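Phospholipase C-beta (PLC-beta) (Sepia officinalis, PDB 3QR0) belongs to the beta class of phospholipase C enzymes, combining PH, EF-hand, TIM-barrel and C2 domains, and carries a calcium ion in its barrel. Local coordinates at residues Ser542-Thr547 / Gln567-Tyr572; Gln548-Leu553 / Pro585-Asn590. All blocks are in the same frame, centred on the assembly; numbering follows the deposited sequence.

Contact 1: residues Ser542-Thr547 / Gln567-Tyr572; sequences SSMVET and QITRIY. With GOL (glycerol), chain I.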
ATOM      1  N   SER A 542      15.402 -21.829   0.214  1.00 25.66           N
ATOM      2  CA  SER A 542      14.844 -22.402   1.414  1.00 26.15           C
ATOM      3  C   SER A 542      13.725 -21.525   1.937  1.00 25.19           C
ATOM      4  O   SER A 542      13.784 -20.294   1.861  1.00 24.66           O
ATOM      5  CB  SER A 542      15.930 -22.631   2.464  1.00 27.06           C
ATOM      6  OG  SER A 542      16.672 -23.810   2.150  1.00 29.39           O
ATOM      7  N   SER A 543      12.682 -22.185   2.422  1.00 25.03           N
ATOM      8  CA  SER A 543      11.549 -21.518   3.036  1.00 24.45           C
ATOM      9  C   SER A 543      11.649 -21.847   4.514  1.00 24.21           C
ATOM     10  O   SER A 543      11.501 -23.001   4.900  1.00 24.55           O
ATOM     11  CB  SER A 543      10.238 -22.030   2.431  1.00 24.52           C
ATOM     12  OG  SER A 543       9.124 -21.283   2.904  1.00 25.59           O
ATOM     13  N   MET A 544      11.949 -20.834   5.324  1.00 23.40           N
ATOM     14  CA  MET A 544      12.213 -21.017   6.743  1.00 23.12           C
ATOM     15  C   MET A 544      11.090 -20.459   7.603  1.00 22.21           C
ATOM     16  O   MET A 544      10.687 -19.302   7.438  1.00 21.08           O
ATOM     17  CB  MET A 544      13.494 -20.284   7.129  1.00 23.34           C
ATOM     18  CG  MET A 544      14.713 -20.645   6.324  1.00 24.56           C
ATOM     19  SD  MET A 544      16.163 -19.817   7.013  1.00 26.04           S
ATOM     20  CE  MET A 544      17.424 -20.298   5.830  1.00 27.19           C
ATOM     21  N   VAL A 545      10.617 -21.255   8.555  1.00 22.01           N
ATOM     22  CA  VAL A 545       9.754 -20.726   9.605  1.00 21.67           C
ATOM     23  C   VAL A 545      10.569 -19.674  10.364  1.00 21.76           C
ATOM     24  O   VAL A 545      11.794 -19.745  10.388  1.00 21.31           O
ATOM     25  CB  VAL A 545       9.232 -21.842  10.539  1.00 22.28           C
ATOM     26  CG1 VAL A 545      10.357 -22.415  11.422  1.00 21.92           C
ATOM     27  CG2 VAL A 545       8.070 -21.326  11.386  1.00 21.66           C
ATOM     28  N   GLU A 546       9.909 -18.675  10.944  1.00 22.14           N
ATOM     29  CA  GLU A 546      10.634 -17.582  11.581  1.00 22.70           C
ATOM     30  C   GLU A 546      11.623 -18.083  12.630  1.00 23.24           C
ATOM     31  O   GLU A 546      12.701 -17.529  12.760  1.00 23.27           O
ATOM     32  CB  GLU A 546       9.684 -16.534  12.182  1.00 22.94           C
ATOM     33  CG  GLU A 546       8.918 -16.962  13.410  1.00 24.58           C
ATOM     34  CD  GLU A 546       7.991 -15.865  13.924  1.00 25.23           C
ATOM     35  OE1 GLU A 546       6.790 -15.906  13.598  1.00 24.80           O
ATOM     36  OE2 GLU A 546       8.461 -14.960  14.647  1.00 26.57           O
ATOM     37  N   THR A 547      11.264 -19.142  13.353  1.00 23.90           N
ATOM     38  CA  THR A 547      12.146 -19.732  14.360  1.00 24.73           C
ATOM     39  C   THR A 547      13.481 -20.188  13.755  1.00 24.86           C
ATOM     40  O   THR A 547      14.534 -19.962  14.348  1.00 25.00           O
ATOM     41  CB  THR A 547      11.467 -20.924  15.065  1.00 25.11           C
ATOM     42  OG1 THR A 547      10.162 -20.532  15.506  1.00 26.67           O
ATOM     43  CG2 THR A 547      12.287 -21.387  16.264  1.00 26.41           C
ATOM     44  N   GLN A 567      21.010 -16.430  -3.660  1.00 24.84           N
ATOM     45  CA  GLN A 567      19.877 -17.331  -3.469  1.00 24.61           C
ATOM     46  C   GLN A 567      18.748 -16.648  -2.715  1.00 23.73           C
ATOM     47  O   GLN A 567      18.931 -15.595  -2.112  1.00 23.14           O
ATOM     48  CB  GLN A 567      20.320 -18.602  -2.743  1.00 25.07           C
ATOM     49  CG  GLN A 567      21.251 -19.467  -3.589  1.00 26.51           C
ATOM     50  CD  GLN A 567      21.760 -20.684  -2.856  1.00 27.43           C
ATOM     51  OE1 GLN A 567      22.930 -20.750  -2.490  1.00 27.34           O
ATOM     52  NE2 GLN A 567      20.881 -21.660  -2.635  1.00 28.28           N
ATOM     53  N   ILE A 568      17.576 -17.269  -2.759  1.00 23.53           N
ATOM     54  CA  ILE A 568      16.375 -16.699  -2.167  1.00 23.01           C
ATOM     55  C   ILE A 568      16.029 -17.367  -0.839  1.00 22.85           C
ATOM     56  O   ILE A 568      16.104 -18.591  -0.718  1.00 22.73           O
ATOM     57  CB  ILE A 568      15.181 -16.835  -3.136  1.00 22.93           C
ATOM     58  CG1 ILE A 568      15.383 -15.891  -4.325  1.00 23.74           C
ATOM     59  CG2 ILE A 568      13.864 -16.535  -2.417  1.00 22.89           C
ATOM     60  CD1 ILE A 568      14.436 -16.115  -5.463  1.00 24.76           C
ATOM     61  N   THR A 569      15.645 -16.548   0.142  1.00 22.32           N
ATOM     62  CA  THR A 569      15.056 -17.028   1.384  1.00 21.99           C
ATOM     63  C   THR A 569      13.614 -16.553   1.473  1.00 21.27           C
ATOM     64  O   THR A 569      13.316 -15.374   1.249  1.00 20.47           O
ATOM     65  CB  THR A 569      15.791 -16.498   2.634  1.00 22.48           C
ATOM     66  OG1 THR A 569      17.193 -16.690   2.487  1.00 24.04           O
ATOM     67  CG2 THR A 569      15.324 -17.235   3.901  1.00 22.19           C
ATOM     68  N   ARG A 570      12.725 -17.483   1.792  1.00 20.84           N
ATOM     69  CA  ARG A 570      11.363 -17.147   2.178  1.00 20.45           C
ATOM     70  C   ARG A 570      11.234 -17.350   3.684  1.00 19.93           C
ATOM     71  O   ARG A 570      11.770 -18.306   4.232  1.00 20.34           O
ATOM     72  CB  ARG A 570      10.361 -18.025   1.427  1.00 20.48           C
ATOM     73  CG  ARG A 570       8.904 -17.789   1.803  1.00 20.96           C
ATOM     74  CD  ARG A 570       7.961 -18.497   0.830  1.00 22.60           C
ATOM     75  NE  ARG A 570       6.563 -18.267   1.190  1.00 23.42           N
ATOM     76  CZ  ARG A 570       5.877 -18.969   2.093  1.00 24.44           C
ATOM     77  NH1 ARG A 570       6.434 -19.985   2.746  1.00 24.20           N
ATOM     78  NH2 ARG A 570       4.606 -18.654   2.338  1.00 25.33           N
ATOM     79  N   ILE A 571      10.513 -16.448   4.341  1.00 19.48           N
ATOM     80  CA  ILE A 571      10.274 -16.525   5.780  1.00 19.35           C
ATOM     81  C   ILE A 571       8.771 -16.595   5.987  1.00 19.28           C
ATOM     82  O   ILE A 571       8.022 -15.967   5.241  1.00 19.32           O
ATOM     83  CB  ILE A 571      10.809 -15.273   6.508  1.00 19.23           C
ATOM     84  CG1 ILE A 571      12.230 -14.930   6.043  1.00 19.23           C
ATOM     85  CG2 ILE A 571      10.738 -15.461   8.032  1.00 19.45           C
ATOM     86  CD1 ILE A 571      13.311 -15.833   6.599  1.00 18.35           C
ATOM     87  N   TYR A 572       8.315 -17.362   6.976  1.00 19.52           N
ATOM     88  CA  TYR A 572       6.890 -17.369   7.310  1.00 19.54           C
ATOM     89  C   TYR A 572       6.658 -17.507   8.816  1.00 20.19           C
ATOM     90  O   TYR A 572       7.510 -18.048   9.530  1.00 19.99           O
ATOM     91  CB  TYR A 572       6.144 -18.452   6.515  1.00 19.73           C
ATOM     92  CG  TYR A 572       6.605 -19.856   6.783  1.00 20.16           C
ATOM     93  CD1 TYR A 572       5.983 -20.632   7.752  1.00 21.39           C
ATOM     94  CD2 TYR A 572       7.659 -20.420   6.060  1.00 20.82           C
ATOM     95  CE1 TYR A 572       6.396 -21.922   8.011  1.00 21.52           C
ATOM     96  CE2 TYR A 572       8.080 -21.723   6.311  1.00 20.77           C
ATOM     97  CZ  TYR A 572       7.443 -22.467   7.289  1.00 21.72           C
ATOM     98  OH  TYR A 572       7.834 -23.762   7.562  1.00 22.12           O
TER
HETATM   99  C1  GOL I1206      10.863 -25.478   6.768  1.00 40.14           C
HETATM  100  O1  GOL I1206       9.874 -24.629   6.231  1.00 40.01           O
HETATM  101  C2  GOL I1206      11.023 -25.222   8.265  1.00 40.55           C
HETATM  102  O2  GOL I1206      11.601 -23.956   8.505  1.00 38.59           O
HETATM  103  C3  GOL I1206      11.911 -26.298   8.879  1.00 40.83           C
HETATM  104  O3  GOL I1206      11.521 -26.486  10.218  1.00 42.01           O

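Contact 2: residues Gln548-Leu553 / Pro585-Asn590; sequences QALNKL and PQIYWN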
ATOM      1  N   GLN A 548      13.442 -20.811  12.574  1.00 24.67           N
ATOM      2  CA  GLN A 548      14.679 -21.264  11.923  1.00 24.83           C
ATOM      3  C   GLN A 548      15.508 -20.072  11.471  1.00 24.55           C
ATOM      4  O   GLN A 548      16.710 -20.021  11.721  1.00 24.72           O
ATOM      5  CB  GLN A 548      14.396 -22.178  10.725  1.00 25.03           C
ATOM      6  CG  GLN A 548      15.669 -22.711  10.030  1.00 24.92           C
ATOM      7  CD  GLN A 548      15.375 -23.688   8.895  1.00 25.66           C
ATOM      8  OE1 GLN A 548      14.390 -23.540   8.178  1.00 25.00           O
ATOM      9  NE2 GLN A 548      16.243 -24.684   8.725  1.00 25.92           N
ATOM     10  N   ALA A 549      14.854 -19.123  10.810  1.00 24.02           N
ATOM     11  CA  ALA A 549      15.516 -17.930  10.286  1.00 23.88           C
ATOM     12  C   ALA A 549      16.159 -17.104  11.399  1.00 24.18           C
ATOM     13  O   ALA A 549      17.234 -16.549  11.205  1.00 24.43           O
ATOM     14  CB  ALA A 549      14.536 -17.083   9.492  1.00 22.92           C
ATOM     15  N   LEU A 550      15.502 -17.033  12.558  1.00 24.63           N
ATOM     16  CA  LEU A 550      16.052 -16.339  13.731  1.00 25.25           C
ATOM     17  C   LEU A 550      17.315 -17.010  14.267  1.00 26.25           C
ATOM     18  O   LEU A 550      18.263 -16.328  14.648  1.00 26.14           O
ATOM     19  CB  LEU A 550      15.008 -16.247  14.849  1.00 25.54           C
ATOM     20  CG  LEU A 550      13.885 -15.236  14.629  1.00 25.61           C
ATOM     21  CD1 LEU A 550      12.745 -15.446  15.628  1.00 26.43           C
ATOM     22  CD2 LEU A 550      14.437 -13.813  14.720  1.00 25.80           C
ATOM     23  N   ASN A 551      17.329 -18.341  14.301  1.00 26.85           N
ATOM     24  CA  ASN A 551      18.541 -19.074  14.684  1.00 28.12           C
ATOM     25  C   ASN A 551      19.718 -18.794  13.739  1.00 28.48           C
ATOM     26  O   ASN A 551      20.846 -18.608  14.192  1.00 28.94           O
ATOM     27  CB  ASN A 551      18.267 -20.580  14.777  1.00 28.60           C
ATOM     28  CG  ASN A 551      17.425 -20.945  15.991  1.00 30.09           C
ATOM     29  OD1 ASN A 551      17.440 -20.239  17.001  1.00 31.00           O
ATOM     30  ND2 ASN A 551      16.680 -22.048  15.895  1.00 30.40           N
ATOM     31  N   LYS A 552      19.456 -18.751  12.433  1.00 28.20           N
ATOM     32  CA  LYS A 552      20.514 -18.458  11.462  1.00 28.48           C
ATOM     33  C   LYS A 552      20.989 -17.006  11.600  1.00 28.36           C
ATOM     34  O   LYS A 552      22.189 -16.732  11.573  1.00 28.60           O
ATOM     35  CB  LYS A 552      20.036 -18.711  10.024  1.00 28.14           C
ATOM     36  CG  LYS A 552      19.448 -20.100   9.751  1.00 28.61           C
ATOM     37  CD  LYS A 552      20.244 -21.242  10.373  1.00 29.74           C
ATOM     38  CE  LYS A 552      19.586 -22.578  10.079  1.00 29.81           C
ATOM     39  NZ  LYS A 552      20.283 -23.721  10.734  1.00 31.89           N
ATOM     40  N   LEU A 553      20.033 -16.091  11.748  1.00 27.97           N
ATOM     41  CA  LEU A 553      20.309 -14.668  11.886  1.00 28.23           C
ATOM     42  C   LEU A 553      21.167 -14.386  13.124  1.00 28.95           C
ATOM     43  O   LEU A 553      22.107 -13.589  13.076  1.00 28.98           O
ATOM     44  CB  LEU A 553      18.986 -13.895  11.968  1.00 27.79           C
ATOM     45  CG  LEU A 553      19.012 -12.372  11.936  1.00 28.30           C
ATOM     46  CD1 LEU A 553      19.725 -11.859  10.687  1.00 28.13           C
ATOM     47  CD2 LEU A 553      17.583 -11.825  12.014  1.00 27.68           C
ATOM     48  N   PRO A 585       8.501  -7.059   9.207  1.00 20.29           N
ATOM     49  CA  PRO A 585       9.283  -7.628   8.107  1.00 20.36           C
ATOM     50  C   PRO A 585      10.728  -7.120   8.001  1.00 20.35           C
ATOM     51  O   PRO A 585      11.589  -7.856   7.522  1.00 20.28           O
ATOM     52  CB  PRO A 585       8.471  -7.254   6.863  1.00 19.95           C
ATOM     53  CG  PRO A 585       7.660  -6.077   7.277  1.00 20.02           C
ATOM     54  CD  PRO A 585       7.358  -6.269   8.719  1.00 20.05           C
ATOM     55  N   GLN A 586      10.990  -5.890   8.453  1.00 20.55           N
ATOM     56  CA  GLN A 586      12.351  -5.351   8.501  1.00 20.92           C
ATOM     57  C   GLN A 586      13.340  -6.314   9.171  1.00 21.40           C
ATOM     58  O   GLN A 586      14.502  -6.366   8.783  1.00 21.28           O
ATOM     59  CB  GLN A 586      12.393  -3.996   9.226  1.00 21.28           C
ATOM     60  CG  GLN A 586      12.050  -2.781   8.349  1.00 21.58           C
ATOM     61  CD  GLN A 586      10.558  -2.576   8.128  1.00 22.48           C
ATOM     62  OE1 GLN A 586       9.718  -3.297   8.680  1.00 21.77           O
ATOM     63  NE2 GLN A 586      10.221  -1.581   7.307  1.00 22.60           N
ATOM     64  N   ILE A 587      12.884  -7.071  10.174  1.00 21.57           N
ATOM     65  CA  ILE A 587      13.757  -8.031  10.861  1.00 22.06           C
ATOM     66  C   ILE A 587      14.504  -8.895   9.841  1.00 22.18           C
ATOM     67  O   ILE A 587      15.704  -9.134   9.975  1.00 22.51           O
ATOM     68  CB  ILE A 587      12.971  -8.960  11.825  1.00 22.24           C
ATOM     69  CG1 ILE A 587      12.423  -8.166  13.017  1.00 23.06           C
ATOM     70  CG2 ILE A 587      13.880 -10.090  12.342  1.00 22.10           C
ATOM     71  CD1 ILE A 587      11.379  -8.924  13.835  1.00 23.92           C
ATOM     72  N   TYR A 588      13.779  -9.349   8.817  1.00 21.72           N
ATOM     73  CA  TYR A 588      14.322 -10.263   7.822  1.00 21.44           C
ATOM     74  C   TYR A 588      14.821  -9.547   6.565  1.00 21.27           C
ATOM     75  O   TYR A 588      15.795  -9.991   5.951  1.00 21.24           O
ATOM     76  CB  TYR A 588      13.291 -11.359   7.518  1.00 21.45           C
ATOM     77  CG  TYR A 588      12.911 -12.078   8.796  1.00 21.51           C
ATOM     78  CD1 TYR A 588      13.774 -13.003   9.370  1.00 22.14           C
ATOM     79  CD2 TYR A 588      11.737 -11.771   9.474  1.00 21.36           C
ATOM     80  CE1 TYR A 588      13.462 -13.636  10.559  1.00 22.67           C
ATOM     81  CE2 TYR A 588      11.417 -12.400  10.667  1.00 21.90           C
ATOM     82  CZ  TYR A 588      12.287 -13.332  11.199  1.00 22.14           C
ATOM     83  OH  TYR A 588      11.985 -13.962  12.379  1.00 23.52           O
ATOM     84  N   TRP A 589      14.185  -8.437   6.193  1.00 20.89           N
ATOM     85  CA  TRP A 589      14.704  -7.605   5.099  1.00 21.15           C
ATOM     86  C   TRP A 589      16.106  -7.076   5.411  1.00 21.62           C
ATOM     87  O   TRP A 589      16.903  -6.854   4.490  1.00 21.86           O
ATOM     88  CB  TRP A 589      13.789  -6.415   4.798  1.00 20.80           C
ATOM     89  CG  TRP A 589      12.489  -6.763   4.171  1.00 20.32           C
ATOM     90  CD1 TRP A 589      12.214  -7.836   3.369  1.00 20.78           C
ATOM     91  CD2 TRP A 589      11.282  -6.007   4.254  1.00 21.48           C
ATOM     92  NE1 TRP A 589      10.900  -7.804   2.966  1.00 20.09           N
ATOM     93  CE2 TRP A 589      10.305  -6.689   3.492  1.00 20.73           C
ATOM     94  CE3 TRP A 589      10.927  -4.820   4.900  1.00 21.59           C
ATOM     95  CZ2 TRP A 589       9.005  -6.224   3.363  1.00 21.32           C
ATOM     96  CZ3 TRP A 589       9.629  -4.359   4.769  1.00 21.88           C
ATOM     97  CH2 TRP A 589       8.688  -5.058   4.006  1.00 21.87           C
ATOM     98  N   ASN A 590      16.399  -6.879   6.699  1.00 21.81           N
ATOM     99  CA  ASN A 590      17.733  -6.445   7.142  1.00 22.41           C
ATOM    100  C   ASN A 590      18.832  -7.465   6.826  1.00 22.65           C
ATOM    101  O   ASN A 590      19.991  -7.092   6.696  1.00 23.27           O
ATOM    102  CB  ASN A 590      17.751  -6.156   8.651  1.00 22.49           C
ATOM    103  CG  ASN A 590      16.916  -4.945   9.039  1.00 22.86           C
ATOM    104  OD1 ASN A 590      16.701  -4.026   8.240  1.00 23.69           O
ATOM    105  ND2 ASN A 590      16.439  -4.939  10.284  1.00 22.59           N
TER

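Contact 1: residues Ser542-Thr547 / Gln567-Tyr572
Tyr572 is the residue most buried by this contact. Val545 CA lies over the centre of one ring face, 3.8 Å from the centroid, and forms a CH-pi contact. Tyr572 CG sits in the crowded position between the backbone N and the carbonyl carbon (chi1 62°), which swings the ring across to strand 542-545. The ring and the Val545 side chain cross obliquely. Tyr572 OH then donates to O1 of a bound glycerol, probably from the crystallisation liquor, at 2.6 Å. The same glycerol O1 donates to Ser543 O at 2.7 Å, and Val545 N reaches glycerol O2 at 2.9 Å. The glycerol thus bridges the phenol and the backbone edge of Ser543 and Val545 that faces away from strand 569-572.

Arg570 is on the same sheet face as Ser543, Val545 and Tyr572. Its guanidinium meets Ser543 OG edge-on, with Arg570 NH1 3.0 Å from that oxygen. Arg570 NH2 forms a salt bridge with Glu368, a calcium ligand, so Arg570 is a second-shell residue of the metal site. On the opposite face Met544 SD packs obliquely against Thr569 CG2 at 4.1 Å, and Phe560 of helix 557-563 touches both side chains.

Backbone bonds fix this register. Arg570 N donates to Ser542 O at 3.0 Å, and Met544 N to Arg570 O at 2.8 Å, nearly straight at 170°. Tyr572 N donates to Met544 O. Glu546 N, in the first turn of the next helix, closes the series on Tyr572 O. Val545 is the N-cap residue of that helix. The strands run parallel, 25° apart, and the 19 residues between the segments are mostly helical. This is a beta-alpha-beta crossover of the TIM-barrel catalytic domain.

Contact 2: residues Gln548-Leu553 / Pro585-Asn590
This contact belongs to the helical layer around the TIM barrel. Helix 546-555 follows strand 540-545, and the short helix 586-589 comes between strands 569-572 and 595-596 in the chain. The two helices meet mainly through side chains. The nearest CA atoms, Ala549 CA and Tyr588 CA, are 8.1 Å apart.

Tyr588 fills much of that gap. Its CG is anti to the carbonyl carbon, and the phenol end reaches over to helix 546-555. There the hydroxyl runs into the Leu550 side chain. Tyr588 OH is 3.2 Å from Leu550 CG, a tight fit for an oxygen against a branched carbon. Leu550 CD2 also lies beside the ring carbon Tyr588 CZ, at 4.2 Å. The two side chains cross at about a right angle. One helical residue earlier, the methyl Ala549 CB approaches Tyr588 CE1 at 3.8 Å, obliquely to the ring. The Ala549 methyl thus meets the CD1/CE1 side of the ring.

Around the barrel core, Tyr588 also rests on Val596 of strand 595-596, and its ring packs edge-to-face with Tyr583. Leu801 and Phe804, in a loop near the C-terminus, touch Leu550 and Ile587 respectively.

Pro585 O accepts from both Tyr588 N and Trp589 N, which holds the turn carrying Ile587 and Tyr588. Ile587 has its CG2 anti to the backbone N. That methyl lies 3.7 Å above the plane of the neighbouring Tyr588 ring, over its centre, and so backs the phenol from one face. The same methyl faces the other helix too. Leu553, whose CG is anti to its backbone N (chi1 -172°), brings CD2 to 4.1 Å from Ile587 CG2.

Overall arrangement
Contacts 1 and 2 adjoin, with centres about 9 Å apart, and share helix 546-555. Their segments alternate along the chain. Ile571, on the face of the parallel sheet turned to the helices, is the main link: its CD1 is 3.4 Å from Ala549 CB and also packs on the Tyr588 ring. Met544 SD lies 3.8 Å from Ala549 CA, and Glu546 CB 3.5 Å from Tyr588 OH. Contact 2 thus packs outside the sheet of contact 1. The metal is on the side of contact 1, where the Tyr572 side chain is about 6 Å from the calcium ion. Gln548 OE1 also bonds to the glycerol that touches contact 1.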